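Local coordinates for protein Non-ribosomal peptide synthetase (Methanobrevibacter ruminantium, PDB 6VTJ) that probably carries a peptidyl intermediate on its phosphopantetheine-bearing thiolation domain and releases it by NAD(P)H-dependent reduction of the thioester in its reductase domain, at residues 323-334 and 476-487. Numbering follows the deposited sequence.
Sequences SRYSDGVFQKNY and YLKRLFDYLNKF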
ATOM      1  N   SER A 323       4.580  -9.730   8.106  1.00 28.23           N
ATOM      2  CA  SER A 323       4.012 -10.534   9.184  1.00 31.55           C
ATOM      3  C   SER A 323       4.564 -10.139  10.548  1.00 26.62           C
ATOM      4  O   SER A 323       5.685  -9.625  10.672  1.00 24.15           O
ATOM      5  CB  SER A 323       4.307 -12.012   8.935  1.00 29.31           C
ATOM      6  OG  SER A 323       4.117 -12.299   7.571  1.00 31.52           O
ATOM      7  N   ARG A 324       3.761 -10.418  11.579  1.00 26.69           N
ATOM      8  CA  ARG A 324       4.144 -10.121  12.956  1.00 29.98           C
ATOM      9  C   ARG A 324       5.516 -10.687  13.278  1.00 28.27           C
ATOM     10  O   ARG A 324       5.857 -11.813  12.890  1.00 27.65           O
ATOM     11  CB  ARG A 324       3.127 -10.685  13.953  1.00 26.59           C
ATOM     12  CG  ARG A 324       1.813  -9.942  13.970  1.00 29.54           C
ATOM     13  CD  ARG A 324       1.060 -10.143  15.267  1.00 29.70           C
ATOM     14  NE  ARG A 324       0.562 -11.511  15.447  1.00 32.75           N
ATOM     15  CZ  ARG A 324      -0.721 -11.860  15.373  1.00 35.44           C
ATOM     16  NH1 ARG A 324      -1.636 -10.944  15.093  1.00 32.35           N
ATOM     17  NH2 ARG A 324      -1.095 -13.125  15.569  1.00 33.13           N
ATOM     18  N   TYR A 325       6.298  -9.883  13.990  1.00 24.06           N
ATOM     19  CA  TYR A 325       7.579 -10.350  14.503  1.00 27.99           C
ATOM     20  C   TYR A 325       7.397 -11.481  15.510  1.00 30.77           C
ATOM     21  O   TYR A 325       8.179 -12.447  15.528  1.00 27.46           O
ATOM     22  CB  TYR A 325       8.329  -9.185  15.145  1.00 28.96           C
ATOM     23  CG  TYR A 325       9.704  -9.566  15.637  1.00 27.82           C
ATOM     24  CD1 TYR A 325      10.731  -9.830  14.736  1.00 28.72           C
ATOM     25  CD2 TYR A 325       9.980  -9.673  16.995  1.00 28.51           C
ATOM     26  CE1 TYR A 325      12.012 -10.188  15.185  1.00 30.67           C
ATOM     27  CE2 TYR A 325      11.257 -10.024  17.453  1.00 28.21           C
ATOM     28  CZ  TYR A 325      12.263 -10.275  16.549  1.00 30.71           C
ATOM     29  OH  TYR A 325      13.524 -10.616  16.998  1.00 33.25           O
ATOM     30  N   SER A 326       6.349 -11.394  16.336  1.00 23.62           N
ATOM     31  CA  SER A 326       6.212 -12.323  17.451  1.00 28.89           C
ATOM     32  C   SER A 326       5.949 -13.737  16.964  1.00 30.17           C
ATOM     33  O   SER A 326       6.596 -14.682  17.417  1.00 32.51           O
ATOM     34  CB  SER A 326       5.093 -11.865  18.390  1.00 30.97           C
ATOM     35  OG  SER A 326       3.847 -11.742  17.709  1.00 28.82           O
ATOM     36  N   ASP A 327       5.026 -13.901  16.021  1.00 30.23           N
ATOM     37  CA  ASP A 327       4.575 -15.240  15.651  1.00 31.62           C
ATOM     38  C   ASP A 327       4.426 -15.470  14.153  1.00 31.31           C
ATOM     39  O   ASP A 327       3.920 -16.533  13.763  1.00 34.69           O
ATOM     40  CB  ASP A 327       3.227 -15.544  16.329  1.00 26.01           C
ATOM     41  CG  ASP A 327       2.142 -14.524  15.980  1.00 33.56           C
ATOM     42  OD1 ASP A 327       2.338 -13.661  15.071  1.00 31.54           O
ATOM     43  OD2 ASP A 327       1.077 -14.578  16.642  1.00 37.67           O
ATOM     44  N   GLY A 328       4.797 -14.508  13.306  1.00 29.96           N
ATOM     45  CA  GLY A 328       4.787 -14.719  11.867  1.00 31.40           C
ATOM     46  C   GLY A 328       3.436 -14.619  11.196  1.00 30.90           C
ATOM     47  O   GLY A 328       3.324 -14.956  10.008  1.00 31.72           O
ATOM     48  N   VAL A 329       2.409 -14.154  11.899  1.00 32.22           N
ATOM     49  CA  VAL A 329       1.064 -14.134  11.333  1.00 32.50           C
ATOM     50  C   VAL A 329       0.962 -12.975  10.355  1.00 30.53           C
ATOM     51  O   VAL A 329       1.319 -11.838  10.686  1.00 27.50           O
ATOM     52  CB  VAL A 329      -0.001 -14.034  12.438  1.00 28.97           C
ATOM     53  CG1 VAL A 329      -1.342 -13.615  11.857  1.00 29.94           C
ATOM     54  CG2 VAL A 329      -0.138 -15.358  13.144  1.00 32.49           C
ATOM     55  N   PHE A 330       0.442 -13.262   9.161  1.00 30.15           N
ATOM     56  CA  PHE A 330       0.244 -12.321   8.076  1.00 29.33           C
ATOM     57  C   PHE A 330      -1.245 -11.999   7.945  1.00 30.16           C
ATOM     58  O   PHE A 330      -2.070 -12.455   8.740  1.00 35.36           O
ATOM     59  CB  PHE A 330       0.839 -12.905   6.789  1.00 29.87           C
ATOM     60  CG  PHE A 330       0.968 -11.903   5.678  1.00 31.55           C
ATOM     61  CD1 PHE A 330       1.555 -10.663   5.908  1.00 23.53           C
ATOM     62  CD2 PHE A 330       0.464 -12.185   4.416  1.00 29.62           C
ATOM     63  CE1 PHE A 330       1.666  -9.733   4.893  1.00 29.44           C
ATOM     64  CE2 PHE A 330       0.547 -11.257   3.388  1.00 28.80           C
ATOM     65  CZ  PHE A 330       1.166 -10.022   3.625  1.00 27.64           C
ATOM     66  N   GLN A 331      -1.604 -11.229   6.921  1.00 29.37           N
ATOM     67  CA  GLN A 331      -2.981 -10.761   6.803  1.00 34.85           C
ATOM     68  C   GLN A 331      -3.929 -11.907   6.417  1.00 34.75           C
ATOM     69  O   GLN A 331      -3.518 -12.938   5.883  1.00 33.43           O
ATOM     70  CB  GLN A 331      -3.073  -9.615   5.784  1.00 30.48           C
ATOM     71  CG  GLN A 331      -2.868 -10.022   4.351  1.00 33.29           C
ATOM     72  CD  GLN A 331      -2.373  -8.876   3.492  1.00 33.73           C
ATOM     73  OE1 GLN A 331      -1.843  -7.884   3.993  1.00 38.49           O
ATOM     74  NE2 GLN A 331      -2.533  -9.011   2.185  1.00 36.61           N
ATOM     75  N   LYS A 332      -5.223 -11.719   6.716  1.00 34.84           N
ATOM     76  CA  LYS A 332      -6.220 -12.718   6.330  1.00 40.66           C
ATOM     77  C   LYS A 332      -6.178 -13.002   4.829  1.00 35.40           C
ATOM     78  O   LYS A 332      -6.191 -14.165   4.414  1.00 39.23           O
ATOM     79  CB  LYS A 332      -7.616 -12.270   6.747  1.00 38.32           C
ATOM     80  N   ASN A 333      -6.100 -11.966   4.001  1.00 37.38           N
ATOM     81  CA  ASN A 333      -6.018 -12.155   2.548  1.00 39.26           C
ATOM     82  C   ASN A 333      -4.558 -12.233   2.098  1.00 38.11           C
ATOM     83  O   ASN A 333      -4.067 -11.400   1.335  1.00 34.86           O
ATOM     84  CB  ASN A 333      -6.762 -11.038   1.824  1.00 42.33           C
ATOM     85  CG  ASN A 333      -8.258 -11.073   2.090  1.00 52.81           C
ATOM     86  OD1 ASN A 333      -8.786 -12.073   2.587  1.00 52.78           O
ATOM     87  ND2 ASN A 333      -8.953  -9.988   1.754  1.00 55.64           N
ATOM     88  N   TYR A 334      -3.873 -13.279   2.591  1.00 37.13           N
ATOM     89  CA  TYR A 334      -2.436 -13.455   2.362  1.00 39.24           C
ATOM     90  C   TYR A 334      -2.072 -13.552   0.883  1.00 41.77           C
ATOM     91  O   TYR A 334      -0.904 -13.366   0.528  1.00 42.54           O
ATOM     92  CB  TYR A 334      -1.943 -14.713   3.079  1.00 39.64           C
ATOM     93  CG  TYR A 334      -2.627 -15.978   2.600  1.00 45.05           C
ATOM     94  CD1 TYR A 334      -2.127 -16.702   1.520  1.00 42.94           C
ATOM     95  CD2 TYR A 334      -3.785 -16.436   3.215  1.00 48.51           C
ATOM     96  CE1 TYR A 334      -2.759 -17.844   1.067  1.00 43.78           C
ATOM     97  CE2 TYR A 334      -4.423 -17.579   2.776  1.00 48.13           C
ATOM     98  CZ  TYR A 334      -3.908 -18.281   1.703  1.00 49.88           C
ATOM     99  OH  TYR A 334      -4.550 -19.421   1.273  1.00 51.89           O
ATOM    100  N   TYR A 476      13.137 -14.877  12.083  1.00 31.12           N
ATOM    101  CA  TYR A 476      11.902 -14.172  11.772  1.00 28.72           C
ATOM    102  C   TYR A 476      11.371 -14.621  10.422  1.00 27.40           C
ATOM    103  O   TYR A 476      10.182 -14.956  10.288  1.00 26.01           O
ATOM    104  CB  TYR A 476      12.109 -12.659  11.797  1.00 27.47           C
ATOM    105  CG  TYR A 476      11.008 -11.936  11.092  1.00 25.00           C
ATOM    106  CD1 TYR A 476       9.744 -11.846  11.658  1.00 26.55           C
ATOM    107  CD2 TYR A 476      11.215 -11.366   9.842  1.00 26.62           C
ATOM    108  CE1 TYR A 476       8.736 -11.190  11.016  1.00 25.00           C
ATOM    109  CE2 TYR A 476      10.212 -10.696   9.193  1.00 23.84           C
ATOM    110  CZ  TYR A 476       8.975 -10.616   9.779  1.00 26.02           C
ATOM    111  OH  TYR A 476       7.966  -9.953   9.124  1.00 23.37           O
ATOM    112  N   LEU A 477      12.261 -14.703   9.422  1.00 25.11           N
ATOM    113  CA  LEU A 477      11.813 -15.118   8.098  1.00 27.20           C
ATOM    114  C   LEU A 477      11.241 -16.529   8.154  1.00 27.77           C
ATOM    115  O   LEU A 477      10.228 -16.821   7.506  1.00 29.48           O
ATOM    116  CB  LEU A 477      12.956 -15.004   7.080  1.00 24.69           C
ATOM    117  CG  LEU A 477      13.398 -13.571   6.727  1.00 29.28           C
ATOM    118  CD1 LEU A 477      14.598 -13.577   5.777  1.00 25.19           C
ATOM    119  CD2 LEU A 477      12.239 -12.727   6.134  1.00 24.62           C
ATOM    120  N   LYS A 478      11.819 -17.400   8.991  1.00 31.44           N
ATOM    121  CA  LYS A 478      11.255 -18.746   9.069  1.00 31.27           C
ATOM    122  C   LYS A 478       9.867 -18.707   9.687  1.00 34.50           C
ATOM    123  O   LYS A 478       8.935 -19.349   9.172  1.00 33.54           O
ATOM    124  CB  LYS A 478      12.177 -19.678   9.850  1.00 33.45           C
ATOM    125  CG  LYS A 478      13.419 -20.061   9.083  1.00 36.19           C
ATOM    126  CD  LYS A 478      14.373 -20.876   9.939  1.00 38.91           C
ATOM    127  CE  LYS A 478      15.663 -21.132   9.190  1.00 44.87           C
ATOM    128  NZ  LYS A 478      16.752 -21.637  10.083  1.00 54.21           N
ATOM    129  N   ARG A 479       9.696 -17.915  10.758  1.00 31.74           N
ATOM    130  CA  ARG A 479       8.362 -17.723  11.316  1.00 29.96           C
ATOM    131  C   ARG A 479       7.408 -17.298  10.215  1.00 31.03           C
ATOM    132  O   ARG A 479       6.333 -17.892  10.036  1.00 30.85           O
ATOM    133  CB  ARG A 479       8.379 -16.683  12.446  1.00 33.82           C
ATOM    134  CG  ARG A 479       9.131 -17.117  13.710  1.00 31.56           C
ATOM    135  CD  ARG A 479       8.678 -16.345  14.937  1.00 30.80           C
ATOM    136  NE  ARG A 479       9.167 -14.967  14.952  1.00 34.96           N
ATOM    137  CZ  ARG A 479      10.441 -14.623  15.131  1.00 31.53           C
ATOM    138  NH1 ARG A 479      11.370 -15.553  15.321  1.00 32.86           N
ATOM    139  NH2 ARG A 479      10.792 -13.343  15.131  1.00 29.01           N
ATOM    140  N   LEU A 480       7.848 -16.337   9.398  1.00 29.01           N
ATOM    141  CA  LEU A 480       6.979 -15.795   8.361  1.00 24.88           C
ATOM    142  C   LEU A 480       6.621 -16.887   7.366  1.00 29.22           C
ATOM    143  O   LEU A 480       5.436 -17.134   7.074  1.00 28.56           O
ATOM    144  CB  LEU A 480       7.681 -14.623   7.669  1.00 28.29           C
ATOM    145  CG  LEU A 480       6.958 -13.832   6.579  1.00 28.83           C
ATOM    146  CD1 LEU A 480       7.505 -12.432   6.526  1.00 26.40           C
ATOM    147  CD2 LEU A 480       7.116 -14.522   5.216  1.00 26.14           C
ATOM    148  N   PHE A 481       7.634 -17.617   6.910  1.00 25.82           N
ATOM    149  CA  PHE A 481       7.357 -18.607   5.891  1.00 29.35           C
ATOM    150  C   PHE A 481       6.620 -19.795   6.489  1.00 31.06           C
ATOM    151  O   PHE A 481       5.745 -20.366   5.820  1.00 28.75           O
ATOM    152  CB  PHE A 481       8.657 -19.004   5.181  1.00 33.45           C
ATOM    153  CG  PHE A 481       9.197 -17.911   4.289  1.00 30.36           C
ATOM    154  CD1 PHE A 481       8.369 -17.271   3.395  1.00 29.27           C
ATOM    155  CD2 PHE A 481      10.511 -17.490   4.398  1.00 36.28           C
ATOM    156  CE1 PHE A 481       8.844 -16.254   2.591  1.00 32.63           C
ATOM    157  CE2 PHE A 481      10.997 -16.478   3.600  1.00 33.25           C
ATOM    158  CZ  PHE A 481      10.163 -15.858   2.692  1.00 27.26           C
ATOM    159  N   ASP A 482       6.864 -20.111   7.771  1.00 30.45           N
ATOM    160  CA  ASP A 482       6.125 -21.227   8.354  1.00 32.62           C
ATOM    161  C   ASP A 482       4.642 -20.930   8.286  1.00 30.72           C
ATOM    162  O   ASP A 482       3.836 -21.784   7.882  1.00 35.45           O
ATOM    163  CB  ASP A 482       6.537 -21.468   9.802  1.00 26.65           C
ATOM    164  CG  ASP A 482       7.873 -22.179   9.933  1.00 33.71           C
ATOM    165  OD1 ASP A 482       8.494 -22.543   8.914  1.00 34.29           O
ATOM    166  OD2 ASP A 482       8.309 -22.363  11.087  1.00 35.88           O
ATOM    167  N   TYR A 483       4.283 -19.681   8.584  1.00 29.11           N
ATOM    168  CA  TYR A 483       2.873 -19.338   8.584  1.00 31.02           C
ATOM    169  C   TYR A 483       2.295 -19.545   7.192  1.00 33.90           C
ATOM    170  O   TYR A 483       1.277 -20.233   7.017  1.00 34.45           O
ATOM    171  CB  TYR A 483       2.685 -17.902   9.070  1.00 26.76           C
ATOM    172  CG  TYR A 483       1.256 -17.473   9.060  1.00 28.61           C
ATOM    173  CD1 TYR A 483       0.393 -17.864  10.071  1.00 32.73           C
ATOM    174  CD2 TYR A 483       0.752 -16.683   8.030  1.00 29.77           C
ATOM    175  CE1 TYR A 483      -0.934 -17.476  10.065  1.00 30.54           C
ATOM    176  CE2 TYR A 483      -0.580 -16.299   8.010  1.00 32.20           C
ATOM    177  CZ  TYR A 483      -1.413 -16.703   9.036  1.00 33.19           C
ATOM    178  OH  TYR A 483      -2.732 -16.318   9.032  1.00 39.51           O
ATOM    179  N   LEU A 484       2.980 -19.024   6.175  1.00 31.09           N
ATOM    180  CA  LEU A 484       2.421 -19.141   4.837  1.00 29.90           C
ATOM    181  C   LEU A 484       2.421 -20.593   4.391  1.00 31.51           C
ATOM    182  O   LEU A 484       1.538 -21.018   3.642  1.00 34.03           O
ATOM    183  CB  LEU A 484       3.192 -18.269   3.856  1.00 32.29           C
ATOM    184  CG  LEU A 484       3.152 -16.764   4.101  1.00 29.90           C
ATOM    185  CD1 LEU A 484       4.251 -16.117   3.278  1.00 31.48           C
ATOM    186  CD2 LEU A 484       1.798 -16.167   3.773  1.00 31.11           C
ATOM    187  N   ASN A 485       3.358 -21.387   4.894  1.00 33.39           N
ATOM    188  CA  ASN A 485       3.377 -22.775   4.476  1.00 37.33           C
ATOM    189  C   ASN A 485       2.192 -23.534   5.047  1.00 36.34           C
ATOM    190  O   ASN A 485       1.755 -24.520   4.454  1.00 41.14           O
ATOM    191  CB  ASN A 485       4.692 -23.418   4.882  1.00 35.05           C
ATOM    192  CG  ASN A 485       5.759 -23.220   3.840  1.00 40.46           C
ATOM    193  OD1 ASN A 485       5.458 -22.948   2.671  1.00 38.50           O
ATOM    194  ND2 ASN A 485       7.013 -23.359   4.247  1.00 38.12           N
ATOM    195  N   LYS A 486       1.646 -23.073   6.178  1.00 32.15           N
ATOM    196  CA  LYS A 486       0.401 -23.661   6.670  1.00 34.40           C
ATOM    197  C   LYS A 486      -0.735 -23.571   5.646  1.00 42.66           C
ATOM    198  O   LYS A 486      -1.694 -24.352   5.716  1.00 41.33           O
ATOM    199  CB  LYS A 486      -0.046 -22.986   7.970  1.00 35.12           C
ATOM    200  CG  LYS A 486       0.783 -23.356   9.201  1.00 36.83           C
ATOM    201  CD  LYS A 486       0.014 -23.065  10.488  1.00 41.41           C
ATOM    202  N   PHE A 487      -0.666 -22.636   4.702  1.00 36.80           N
ATOM    203  CA  PHE A 487      -1.682 -22.527   3.666  1.00 38.13           C
ATOM    204  C   PHE A 487      -1.219 -23.109   2.336  1.00 38.86           C
ATOM    205  O   PHE A 487      -1.899 -22.930   1.320  1.00 42.65           O
ATOM    206  CB  PHE A 487      -2.103 -21.065   3.513  1.00 39.76           C
ATOM    207  CG  PHE A 487      -2.704 -20.500   4.764  1.00 41.62           C
ATOM    208  CD1 PHE A 487      -1.900 -19.980   5.761  1.00 36.04           C
ATOM    209  CD2 PHE A 487      -4.073 -20.539   4.964  1.00 47.92           C
ATOM    210  CE1 PHE A 487      -2.450 -19.485   6.921  1.00 38.84           C
ATOM    211  CE2 PHE A 487      -4.628 -20.033   6.124  1.00 48.53           C
ATOM    212  CZ  PHE A 487      -3.810 -19.508   7.104  1.00 45.46           C
TER
HETATM  213  O   HOH W   1       3.559 -14.899   7.332  1.00 32.59           O
HETATM  214  O   HOH W   2      13.755 -13.266  15.207  1.00 29.47           O
HETATM  215  O   HOH W   3       4.960 -18.926  12.194  1.00 34.64           O
HETATM  216  O   HOH W   4      -3.740 -15.516   6.876  1.00 40.76           O
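Arg479, on the C-terminal helix 474-485, reaches the loop that follows strand 313-322 of the Rossmann-type reductase sheet and grips Tyr325 twice. Its NE and NH2, side-on, both donate to Tyr325 O, NE at 2.8 Å, while the guanidinium stands almost perpendicular to the Tyr325 ring (89°) in a cation-pi contact, Arg479 NH2 over one face and 3.4 Å from Tyr325 CE1. One turn earlier, Tyr476 lies with its ring edge against the loop and donates from OH to Ser323 O (2.8 Å). Gly328, at positive phi, brings its CA to 4.0 Å from Arg479 O, where a side chain would clash with that carbonyl. With CG anti to the backbone N (chi1 178°), the Tyr483 ring lies against the loop backbone: Val329 CA sits over the centre of one face, a CH-pi contact at 3.9 Å from the centroid, and Phe487 CE1 covers the opposite face near the rim. With an alanine in place of Tyr483, a gap is likely to open between Val329 and Phe487. Phe330, whose side chain lies about 7 Å from the bound 4'-phosphopantetheine, touches Leu484 CD2 with its CD2. A water joins the backbones, donating to both Gly328 O and Leu480 O and accepting from Ser323 OG at 2.7 Å.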